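Local coordinates for endonuclease PI-MtuI (Mycobacterium tuberculosis, PDB 2IMZ), which probably carries out protein splicing as the splicing domain of the RecA intein, excising itself from a precursor and joining the flanking segments, at residues R26-V31 with A42-W48; D50-V56 with T143-F149. The protein carries 1 engineered substitution. Residues are numbered along the deposited sequence.

Interaction 1 (R26-V31 with A42-W48)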
ATOM      1  N   ARG A  26      -4.962   2.230  18.248  1.00 15.58           N
ATOM      2  CA  ARG A  26      -3.698   2.659  17.663  1.00 14.52           C
ATOM      3  C   ARG A  26      -2.556   1.905  18.335  1.00 15.32           C
ATOM      4  O   ARG A  26      -1.572   2.495  18.779  1.00 15.12           O
ATOM      5  CB  ARG A  26      -3.525   4.174  17.825  1.00 15.70           C
ATOM      6  CG  ARG A  26      -4.655   4.961  17.176  1.00 17.95           C
ATOM      7  CD  ARG A  26      -4.374   6.452  17.106  1.00 22.14           C
ATOM      8  NE  ARG A  26      -5.463   7.143  16.422  1.00 26.56           N
ATOM      9  CZ  ARG A  26      -5.446   8.431  16.091  1.00 28.88           C
ATOM     10  NH1 ARG A  26      -4.390   9.181  16.377  1.00 29.43           N
ATOM     11  NH2 ARG A  26      -6.486   8.969  15.466  1.00 30.92           N
ATOM     12  N   LYS A  27      -2.702   0.583  18.393  1.00 14.97           N
ATOM     13  CA  LYS A  27      -1.713  -0.286  19.018  1.00 16.35           C
ATOM     14  C   LYS A  27      -0.502  -0.504  18.122  1.00 16.62           C
ATOM     15  O   LYS A  27      -0.637  -0.956  16.985  1.00 15.21           O
ATOM     16  CB  LYS A  27      -2.342  -1.643  19.354  1.00 17.49           C
ATOM     17  CG  LYS A  27      -3.610  -1.554  20.183  1.00 22.47           C
ATOM     18  CD  LYS A  27      -4.126  -2.938  20.542  1.00 22.63           C
ATOM     19  CE  LYS A  27      -5.412  -2.859  21.349  1.00 25.42           C
ATOM     20  NZ  LYS A  27      -5.883  -4.206  21.794  1.00 25.64           N
ATOM     21  N   PRO A  28       0.700  -0.183  18.624  1.00 16.33           N
ATOM     22  CA  PRO A  28       1.951  -0.343  17.879  1.00 17.11           C
ATOM     23  C   PRO A  28       2.443  -1.789  17.943  1.00 16.62           C
ATOM     24  O   PRO A  28       3.564  -2.057  18.376  1.00 17.89           O
ATOM     25  CB  PRO A  28       2.890   0.612  18.598  1.00 18.29           C
ATOM     26  CG  PRO A  28       2.468   0.439  20.019  1.00 17.02           C
ATOM     27  CD  PRO A  28       0.951   0.477  19.919  1.00 18.47           C
ATOM     28  N   ILE A  29       1.589  -2.718  17.529  1.00 15.83           N
ATOM     29  CA  ILE A  29       1.951  -4.129  17.535  1.00 14.87           C
ATOM     30  C   ILE A  29       2.980  -4.388  16.446  1.00 13.99           C
ATOM     31  O   ILE A  29       3.223  -3.532  15.594  1.00 15.17           O
ATOM     32  CB  ILE A  29       0.732  -5.036  17.231  1.00 14.28           C
ATOM     33  CG1 ILE A  29       0.246  -4.796  15.796  1.00 13.23           C
ATOM     34  CG2 ILE A  29      -0.384  -4.778  18.234  1.00 16.24           C
ATOM     35  CD1 ILE A  29      -0.746  -5.842  15.301  1.00 12.33           C
ATOM     36  N   HIS A  30       3.608  -5.557  16.500  1.00 12.10           N
ATOM     37  CA  HIS A  30       4.548  -5.958  15.465  1.00 12.44           C
ATOM     38  C   HIS A  30       3.780  -6.945  14.601  1.00 11.49           C
ATOM     39  O   HIS A  30       2.815  -7.561  15.062  1.00 12.29           O
ATOM     40  CB  HIS A  30       5.777  -6.660  16.047  1.00 14.90           C
ATOM     41  CG  HIS A  30       6.813  -5.719  16.574  1.00 16.82           C
ATOM     42  ND1 HIS A  30       6.754  -5.180  17.841  1.00 19.33           N
ATOM     43  CD2 HIS A  30       7.915  -5.193  15.990  1.00 17.98           C
ATOM     44  CE1 HIS A  30       7.776  -4.360  18.013  1.00 18.95           C
ATOM     45  NE2 HIS A  30       8.495  -4.350  16.906  1.00 17.61           N
ATOM     46  N   VAL A  31       4.195  -7.079  13.349  1.00 11.02           N
ATOM     47  CA  VAL A  31       3.548  -8.010  12.433  1.00 10.55           C
ATOM     48  C   VAL A  31       4.629  -8.792  11.716  1.00 11.66           C
ATOM     49  O   VAL A  31       5.813  -8.466  11.813  1.00 13.01           O
ATOM     50  CB  VAL A  31       2.719  -7.280  11.346  1.00 11.70           C
ATOM     51  CG1 VAL A  31       1.671  -6.400  11.986  1.00 12.60           C
ATOM     52  CG2 VAL A  31       3.644  -6.463  10.443  1.00 12.41           C
ATOM     53  N   ALA A  42      10.082  -9.068  11.728  1.00 13.12           N
ATOM     54  CA  ALA A  42       9.122  -8.446  12.626  1.00 13.73           C
ATOM     55  C   ALA A  42       9.229  -6.941  12.402  1.00 13.81           C
ATOM     56  O   ALA A  42      10.310  -6.364  12.513  1.00 15.10           O
ATOM     57  CB  ALA A  42       9.450  -8.786  14.075  1.00 13.77           C
ATOM     58  N   ARG A  43       8.114  -6.307  12.072  1.00 14.30           N
ATOM     59  CA  ARG A  43       8.107  -4.870  11.844  1.00 15.78           C
ATOM     60  C   ARG A  43       6.912  -4.259  12.567  1.00 14.87           C
ATOM     61  O   ARG A  43       5.836  -4.852  12.625  1.00 14.90           O
ATOM     62  CB  ARG A  43       8.054  -4.568  10.340  1.00 15.36           C
ATOM     63  CG  ARG A  43       9.373  -4.824   9.602  1.00 16.09           C
ATOM     64  CD  ARG A  43      10.453  -3.828  10.042  1.00 17.41           C
ATOM     65  NE  ARG A  43      11.712  -3.981   9.315  1.00 18.04           N
ATOM     66  CZ  ARG A  43      12.649  -4.885   9.596  1.00 19.15           C
ATOM     67  NH1 ARG A  43      12.481  -5.736  10.600  1.00 18.41           N
ATOM     68  NH2 ARG A  43      13.766  -4.929   8.879  1.00 19.09           N
ATOM     69  N   PRO A  44       7.093  -3.061  13.138  1.00 14.76           N
ATOM     70  CA  PRO A  44       6.028  -2.373  13.868  1.00 14.65           C
ATOM     71  C   PRO A  44       5.016  -1.613  13.019  1.00 14.58           C
ATOM     72  O   PRO A  44       5.344  -1.088  11.953  1.00 13.24           O
ATOM     73  CB  PRO A  44       6.808  -1.440  14.788  1.00 17.01           C
ATOM     74  CG  PRO A  44       7.942  -1.022  13.918  1.00 17.38           C
ATOM     75  CD  PRO A  44       8.371  -2.333  13.274  1.00 16.68           C
ATOM     76  N   VAL A  45       3.778  -1.570  13.503  1.00 13.41           N
ATOM     77  CA  VAL A  45       2.715  -0.835  12.836  1.00 13.83           C
ATOM     78  C   VAL A  45       2.956   0.619  13.234  1.00 15.85           C
ATOM     79  O   VAL A  45       3.167   0.908  14.413  1.00 16.52           O
ATOM     80  CB  VAL A  45       1.328  -1.287  13.337  1.00 11.97           C
ATOM     81  CG1 VAL A  45       0.236  -0.389  12.764  1.00 11.62           C
ATOM     82  CG2 VAL A  45       1.087  -2.739  12.922  1.00 13.42           C
ATOM     83  N   VAL A  46       2.938   1.520  12.255  1.00 16.39           N
ATOM     84  CA  VAL A  46       3.186   2.935  12.515  1.00 16.62           C
ATOM     85  C   VAL A  46       2.021   3.862  12.175  1.00 17.26           C
ATOM     86  O   VAL A  46       2.025   5.035  12.556  1.00 18.37           O
ATOM     87  CB  VAL A  46       4.451   3.408  11.768  1.00 16.58           C
ATOM     88  CG1 VAL A  46       5.674   2.710  12.349  1.00 17.15           C
ATOM     89  CG2 VAL A  46       4.333   3.105  10.283  1.00 15.59           C
ATOM     90  N   SER A  47       1.029   3.339  11.461  1.00 16.29           N
ATOM     91  CA  SER A  47      -0.154   4.118  11.092  1.00 17.70           C
ATOM     92  C   SER A  47      -1.384   3.225  11.159  1.00 16.89           C
ATOM     93  O   SER A  47      -1.299   2.021  10.906  1.00 16.07           O
ATOM     94  CB  SER A  47      -0.021   4.689   9.677  1.00 21.20           C
ATOM     95  OG  SER A  47       1.088   5.557   9.570  1.00 23.67           O
ATOM     96  N   TRP A  48      -2.526   3.828  11.486  1.00 16.04           N
ATOM     97  CA  TRP A  48      -3.789   3.106  11.629  1.00 15.12           C
ATOM     98  C   TRP A  48      -4.896   3.801  10.842  1.00 16.04           C
ATOM     99  O   TRP A  48      -5.062   5.019  10.943  1.00 15.61           O
ATOM    100  CB  TRP A  48      -4.180   3.059  13.110  1.00 13.89           C
ATOM    101  CG  TRP A  48      -3.118   2.479  13.984  1.00 14.38           C
ATOM    102  CD1 TRP A  48      -2.995   1.178  14.372  1.00 11.77           C
ATOM    103  CD2 TRP A  48      -1.985   3.169  14.523  1.00 14.75           C
ATOM    104  NE1 TRP A  48      -1.854   1.011  15.118  1.00 12.38           N
ATOM    105  CE2 TRP A  48      -1.214   2.217  15.226  1.00 14.64           C
ATOM    106  CE3 TRP A  48      -1.543   4.499  14.477  1.00 17.19           C
ATOM    107  CZ2 TRP A  48      -0.023   2.551  15.882  1.00 17.33           C
ATOM    108  CZ3 TRP A  48      -0.357   4.833  15.130  1.00 16.49           C
ATOM    109  CH2 TRP A  48       0.389   3.860  15.823  1.00 17.88           C
TER
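This contact is the entry into the β hairpin of strands 30-34 and 40-52, part of the all-β horseshoe of the intein (Hint) fold. The chain leaves helix 19-24 through a Schellman motif at R26, makes an inverse γ turn centred on P28, and settles into antiparallel pairing only at H30 and V31. The pairing itself is regular: V31 N donates to R43 O (2.9 Å) and R43 N returns a longer bond to V31 O (3.2 Å). Two residues earlier, V45 N donates to I29 O at 2.9 Å, so the ladder starts just before the regular strand does. H30 and P44 form the adjoining non-hydrogen-bonded pair, with P44 CB over one face of the imidazole, 4.3 Å from the ring centre, a CH-π contact. V45 CG2 packs against I29 CG1 (3.6 Å) and V31 CG1 (3.8 Å), and I8 and V22 add to this apolar cluster. R43 turns back along its own strand, NH1 donating to A42 O at 3.0 Å, while its NE makes a salt bridge with E155.

Farther along, V46 and S47 both face E152 in a classic β bulge and do not touch 26-31. Beyond the bulge, W48 comes back to the contact and packs against the loop that follows the helix. Its indole NE1 gives a hydrogen bond to K27 O at 3.0 Å, and R26 CA sits 3.4 Å from the centre of the five-membered ring, just 6° off the ring normal.

Interaction 2 (D50-V56 with T143-F149)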
ATOM      1  N   ASP A  50      -9.127   3.701   9.730  1.00 17.86           N
ATOM      2  CA  ASP A  50     -10.492   3.188   9.823  1.00 19.41           C
ATOM      3  C   ASP A  50     -11.055   3.592   8.465  1.00 20.01           C
ATOM      4  O   ASP A  50     -11.333   4.766   8.228  1.00 19.94           O
ATOM      5  CB  ASP A  50     -11.266   3.884  10.942  1.00 20.77           C
ATOM      6  CG  ASP A  50     -12.674   3.340  11.103  1.00 21.91           C
ATOM      7  OD1 ASP A  50     -13.349   3.112  10.077  1.00 22.95           O
ATOM      8  OD2 ASP A  50     -13.114   3.149  12.255  1.00 25.12           O
ATOM      9  N   GLN A  51     -11.216   2.616   7.580  1.00 21.00           N
ATOM     10  CA  GLN A  51     -11.674   2.867   6.220  1.00 21.70           C
ATOM     11  C   GLN A  51     -13.175   2.868   5.958  1.00 21.85           C
ATOM     12  O   GLN A  51     -13.599   2.987   4.806  1.00 22.86           O
ATOM     13  CB  GLN A  51     -10.996   1.866   5.283  1.00 21.82           C
ATOM     14  CG  GLN A  51      -9.484   1.781   5.464  1.00 21.04           C
ATOM     15  CD  GLN A  51      -8.763   3.049   5.045  1.00 21.63           C
ATOM     16  OE1 GLN A  51      -7.891   3.022   4.175  1.00 25.28           O
ATOM     17  NE2 GLN A  51      -9.120   4.167   5.663  1.00 21.72           N
ATOM     18  N   GLY A  52     -13.975   2.737   7.010  1.00 22.32           N
ATOM     19  CA  GLY A  52     -15.417   2.734   6.840  1.00 24.15           C
ATOM     20  C   GLY A  52     -15.963   1.440   6.267  1.00 24.92           C
ATOM     21  O   GLY A  52     -15.220   0.481   6.052  1.00 25.42           O
ATOM     22  N   THR A  53     -17.267   1.413   6.007  1.00 25.59           N
ATOM     23  CA  THR A  53     -17.910   0.225   5.462  1.00 24.50           C
ATOM     24  C   THR A  53     -17.730   0.120   3.955  1.00 24.45           C
ATOM     25  O   THR A  53     -17.991   1.072   3.215  1.00 23.43           O
ATOM     26  CB  THR A  53     -19.413   0.213   5.785  1.00 24.89           C
ATOM     27  OG1 THR A  53     -19.591   0.217   7.206  1.00 25.73           O
ATOM     28  CG2 THR A  53     -20.072  -1.030   5.204  1.00 26.24           C
ATOM     29  N   ARG A  54     -17.283  -1.048   3.507  1.00 22.09           N
ATOM     30  CA  ARG A  54     -17.054  -1.301   2.090  1.00 22.80           C
ATOM     31  C   ARG A  54     -17.438  -2.734   1.747  1.00 20.92           C
ATOM     32  O   ARG A  54     -17.712  -3.541   2.634  1.00 21.70           O
ATOM     33  CB  ARG A  54     -15.577  -1.087   1.747  1.00 22.06           C
ATOM     34  CG  ARG A  54     -15.018   0.247   2.200  1.00 22.19           C
ATOM     35  CD  ARG A  54     -13.608   0.461   1.686  1.00 22.98           C
ATOM     36  NE  ARG A  54     -13.051   1.719   2.171  1.00 24.56           N
ATOM     37  CZ  ARG A  54     -12.094   2.403   1.551  1.00 25.50           C
ATOM     38  NH1 ARG A  54     -11.586   1.954   0.412  1.00 26.77           N
ATOM     39  NH2 ARG A  54     -11.645   3.537   2.073  1.00 27.16           N
ATOM     40  N   ASP A  55     -17.462  -3.044   0.456  1.00 21.00           N
ATOM     41  CA  ASP A  55     -17.786  -4.394   0.015  1.00 20.97           C
ATOM     42  C   ASP A  55     -16.521  -5.231   0.136  1.00 19.64           C
ATOM     43  O   ASP A  55     -15.454  -4.819  -0.316  1.00 18.90           O
ATOM     44  CB  ASP A  55     -18.244  -4.407  -1.448  1.00 23.47           C
ATOM     45  CG  ASP A  55     -19.501  -3.605  -1.677  1.00 24.92           C
ATOM     46  OD1 ASP A  55     -20.456  -3.765  -0.895  1.00 27.75           O
ATOM     47  OD2 ASP A  55     -19.537  -2.820  -2.648  1.00 29.43           O
ATOM     48  N   VAL A  56     -16.643  -6.404   0.746  1.00 18.97           N
ATOM     49  CA  VAL A  56     -15.497  -7.291   0.898  1.00 17.81           C
ATOM     50  C   VAL A  56     -15.858  -8.694   0.446  1.00 17.98           C
ATOM     51  O   VAL A  56     -17.004  -9.122   0.583  1.00 18.93           O
ATOM     52  CB  VAL A  56     -15.027  -7.382   2.365  1.00 16.42           C
ATOM     53  CG1 VAL A  56     -14.464  -6.051   2.818  1.00 14.79           C
ATOM     54  CG2 VAL A  56     -16.189  -7.807   3.259  1.00 18.36           C
ATOM     55  N   THR A 143     -19.522 -11.489  -1.933  1.00 22.94           N
ATOM     56  CA  THR A 143     -19.335 -10.158  -1.375  1.00 22.91           C
ATOM     57  C   THR A 143     -20.359  -9.831  -0.292  1.00 23.56           C
ATOM     58  O   THR A 143     -21.507 -10.276  -0.350  1.00 23.00           O
ATOM     59  CB  THR A 143     -19.440  -9.092  -2.480  1.00 23.52           C
ATOM     60  OG1 THR A 143     -19.267  -7.792  -1.908  1.00 26.24           O
ATOM     61  CG2 THR A 143     -20.802  -9.163  -3.158  1.00 24.35           C
ATOM     62  N   ARG A 144     -19.930  -9.052   0.695  1.00 22.58           N
ATOM     63  CA  ARG A 144     -20.795  -8.628   1.789  1.00 21.72           C
ATOM     64  C   ARG A 144     -20.293  -7.283   2.301  1.00 22.80           C
ATOM     65  O   ARG A 144     -19.164  -6.886   2.017  1.00 22.61           O
ATOM     66  CB  ARG A 144     -20.789  -9.658   2.922  1.00 22.21           C
ATOM     67  CG  ARG A 144     -19.464  -9.792   3.662  1.00 23.44           C
ATOM     68  CD  ARG A 144     -19.531 -10.895   4.712  1.00 22.88           C
ATOM     69  NE  ARG A 144     -18.284 -11.016   5.460  1.00 22.72           N
ATOM     70  CZ  ARG A 144     -17.933 -10.232   6.475  1.00 25.25           C
ATOM     71  NH1 ARG A 144     -18.743  -9.261   6.878  1.00 26.23           N
ATOM     72  NH2 ARG A 144     -16.763 -10.409   7.079  1.00 24.31           N
ATOM     73  N   ARG A 145     -21.139  -6.583   3.048  1.00 22.79           N
ATOM     74  CA  ARG A 145     -20.780  -5.284   3.599  1.00 23.50           C
ATOM     75  C   ARG A 145     -20.136  -5.462   4.965  1.00 23.18           C
ATOM     76  O   ARG A 145     -20.636  -6.214   5.801  1.00 23.58           O
ATOM     77  CB  ARG A 145     -22.033  -4.416   3.738  1.00 25.82           C
ATOM     78  CG  ARG A 145     -22.788  -4.210   2.436  1.00 29.03           C
ATOM     79  CD  ARG A 145     -22.030  -3.278   1.515  1.00 31.11           C
ATOM     80  NE  ARG A 145     -21.930  -1.935   2.077  1.00 34.13           N
ATOM     81  CZ  ARG A 145     -21.252  -0.938   1.517  1.00 34.49           C
ATOM     82  NH1 ARG A 145     -20.608  -1.129   0.374  1.00 35.32           N
ATOM     83  NH2 ARG A 145     -21.224   0.254   2.097  1.00 36.18           N
ATOM     84  N   ALA A 146     -19.030  -4.762   5.194  1.00 21.45           N
ATOM     85  CA  ALA A 146     -18.334  -4.856   6.469  1.00 21.26           C
ATOM     86  C   ALA A 146     -17.464  -3.635   6.714  1.00 19.91           C
ATOM     87  O   ALA A 146     -16.996  -2.998   5.769  1.00 20.84           O
ATOM     88  CB  ALA A 146     -17.466  -6.112   6.492  1.00 21.05           C
ATOM     89  N   ARG A 147     -17.257  -3.303   7.983  1.00 19.59           N
ATOM     90  CA  ARG A 147     -16.389  -2.184   8.317  1.00 20.44           C
ATOM     91  C   ARG A 147     -15.009  -2.673   7.921  1.00 19.32           C
ATOM     92  O   ARG A 147     -14.690  -3.849   8.117  1.00 18.86           O
ATOM     93  CB  ARG A 147     -16.410  -1.893   9.817  1.00 22.93           C
ATOM     94  CG  ARG A 147     -17.757  -1.464  10.361  1.00 25.84           C
ATOM     95  CD  ARG A 147     -17.564  -0.739  11.673  1.00 29.34           C
ATOM     96  NE  ARG A 147     -16.841  -1.551  12.647  1.00 33.92           N
ATOM     97  CZ  ARG A 147     -16.263  -1.064  13.740  1.00 34.67           C
ATOM     98  NH1 ARG A 147     -16.319   0.234  14.000  1.00 35.34           N
ATOM     99  NH2 ARG A 147     -15.630  -1.876  14.576  1.00 36.13           N
ATOM    100  N   THR A 148     -14.192  -1.787   7.365  1.00 17.43           N
ATOM    101  CA  THR A 148     -12.858  -2.175   6.932  1.00 16.54           C
ATOM    102  C   THR A 148     -11.771  -1.300   7.535  1.00 17.09           C
ATOM    103  O   THR A 148     -12.035  -0.186   8.001  1.00 16.35           O
ATOM    104  CB  THR A 148     -12.756  -2.156   5.394  1.00 15.69           C
ATOM    105  OG1 THR A 148     -12.994  -0.829   4.910  1.00 16.44           O
ATOM    106  CG2 THR A 148     -13.785  -3.100   4.791  1.00 13.95           C
ATOM    107  N   PHE A 149     -10.546  -1.817   7.525  1.00 15.79           N
ATOM    108  CA  PHE A 149      -9.411  -1.124   8.110  1.00 14.86           C
ATOM    109  C   PHE A 149      -8.128  -1.369   7.337  1.00 14.26           C
ATOM    110  O   PHE A 149      -8.068  -2.229   6.457  1.00 13.69           O
ATOM    111  CB  PHE A 149      -9.208  -1.591   9.554  1.00 15.92           C
ATOM    112  CG  PHE A 149     -10.458  -1.550  10.382  1.00 16.58           C
ATOM    113  CD1 PHE A 149     -11.406  -2.563  10.284  1.00 16.79           C
ATOM    114  CD2 PHE A 149     -10.712  -0.472  11.221  1.00 16.23           C
ATOM    115  CE1 PHE A 149     -12.595  -2.503  11.007  1.00 18.70           C
ATOM    116  CE2 PHE A 149     -11.893  -0.400  11.947  1.00 16.20           C
ATOM    117  CZ  PHE A 149     -12.840  -1.418  11.840  1.00 17.25           C
TER
HETATM  118  O   HOH W   1     -14.664   0.943   9.554  1.00 27.73           O
HETATM  119  O   HOH W   2     -16.041   2.361  12.317  1.00 45.98           O
HETATM  120  O   HOH W   3     -21.264  -6.281  -0.687  1.00 33.93           O
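Strand 143-149 runs antiparallel past a corner in its partner: the chain turns at T53, so 50-52 and 54-56 meet the same strand at different angles, 148° and 133°. After the corner the ladder is regular, R54 N to A146 O (3.0 Å) with A146 N to R54 O (3.1 Å), then V56 and R144 bonded both ways at 2.9 Å (V56 N to R144 O, R144 N to V56 O).

At the corner, side chains do more of the work. G52 has positive phi, and its carbonyl takes two bonds from one residue: T148 N and T148 OG1 each reach G52 O at 2.8 Å, the hydroxyl placed there by a p rotamer. D50, chi1 t, closes an Asx turn, its OD1 accepting from G52 N at 3.2 Å. R54 is m, then extended (t, t), so that NE bonds back to Q51 O at 3.0 Å; its NH1 meets D72 of the second subunit in a salt bridge.

R144 and R145 behave differently. R145 is m at chi1, chi2 and chi3, a curl that lays its guanidinium face over T53 C and R54 C and brings NH1 2.9 Å from D55 OD1, a salt bridge. R144, p and then extended, swings with chi4 at 80° until V56 CG2 lies over one guanidinium face, and W68 makes a cation-π contact with it. V56 also touches T148, V56 CG1 to T148 CG2 at 3.6 Å. A long strand that stays paired while its neighbour turns a corner suits the curved, horseshoe-like β architecture of the Hint fold.

Interactions 1 and 2 follow each other along the chain and share strand 40-52, which lies between 30-34 and 134-153; interaction 2 takes up its last residues and the corner after it, and the two centres lie about 21 Å apart. Both are partly buried. Interaction 1 links near neighbours in sequence, and beyond its backbone bonds its side-chain contacts are mainly apolar or aromatic, with indole and proline meeting backbone and ring. Interaction 2 joins segments 87 residues apart, buries more surface (746 against 502 Å²), and lines one face with charge and water while V56, A146 and T148 share the other. Each also touches the second subunit, S47 weakly in the first and R54 through a salt bridge in the second.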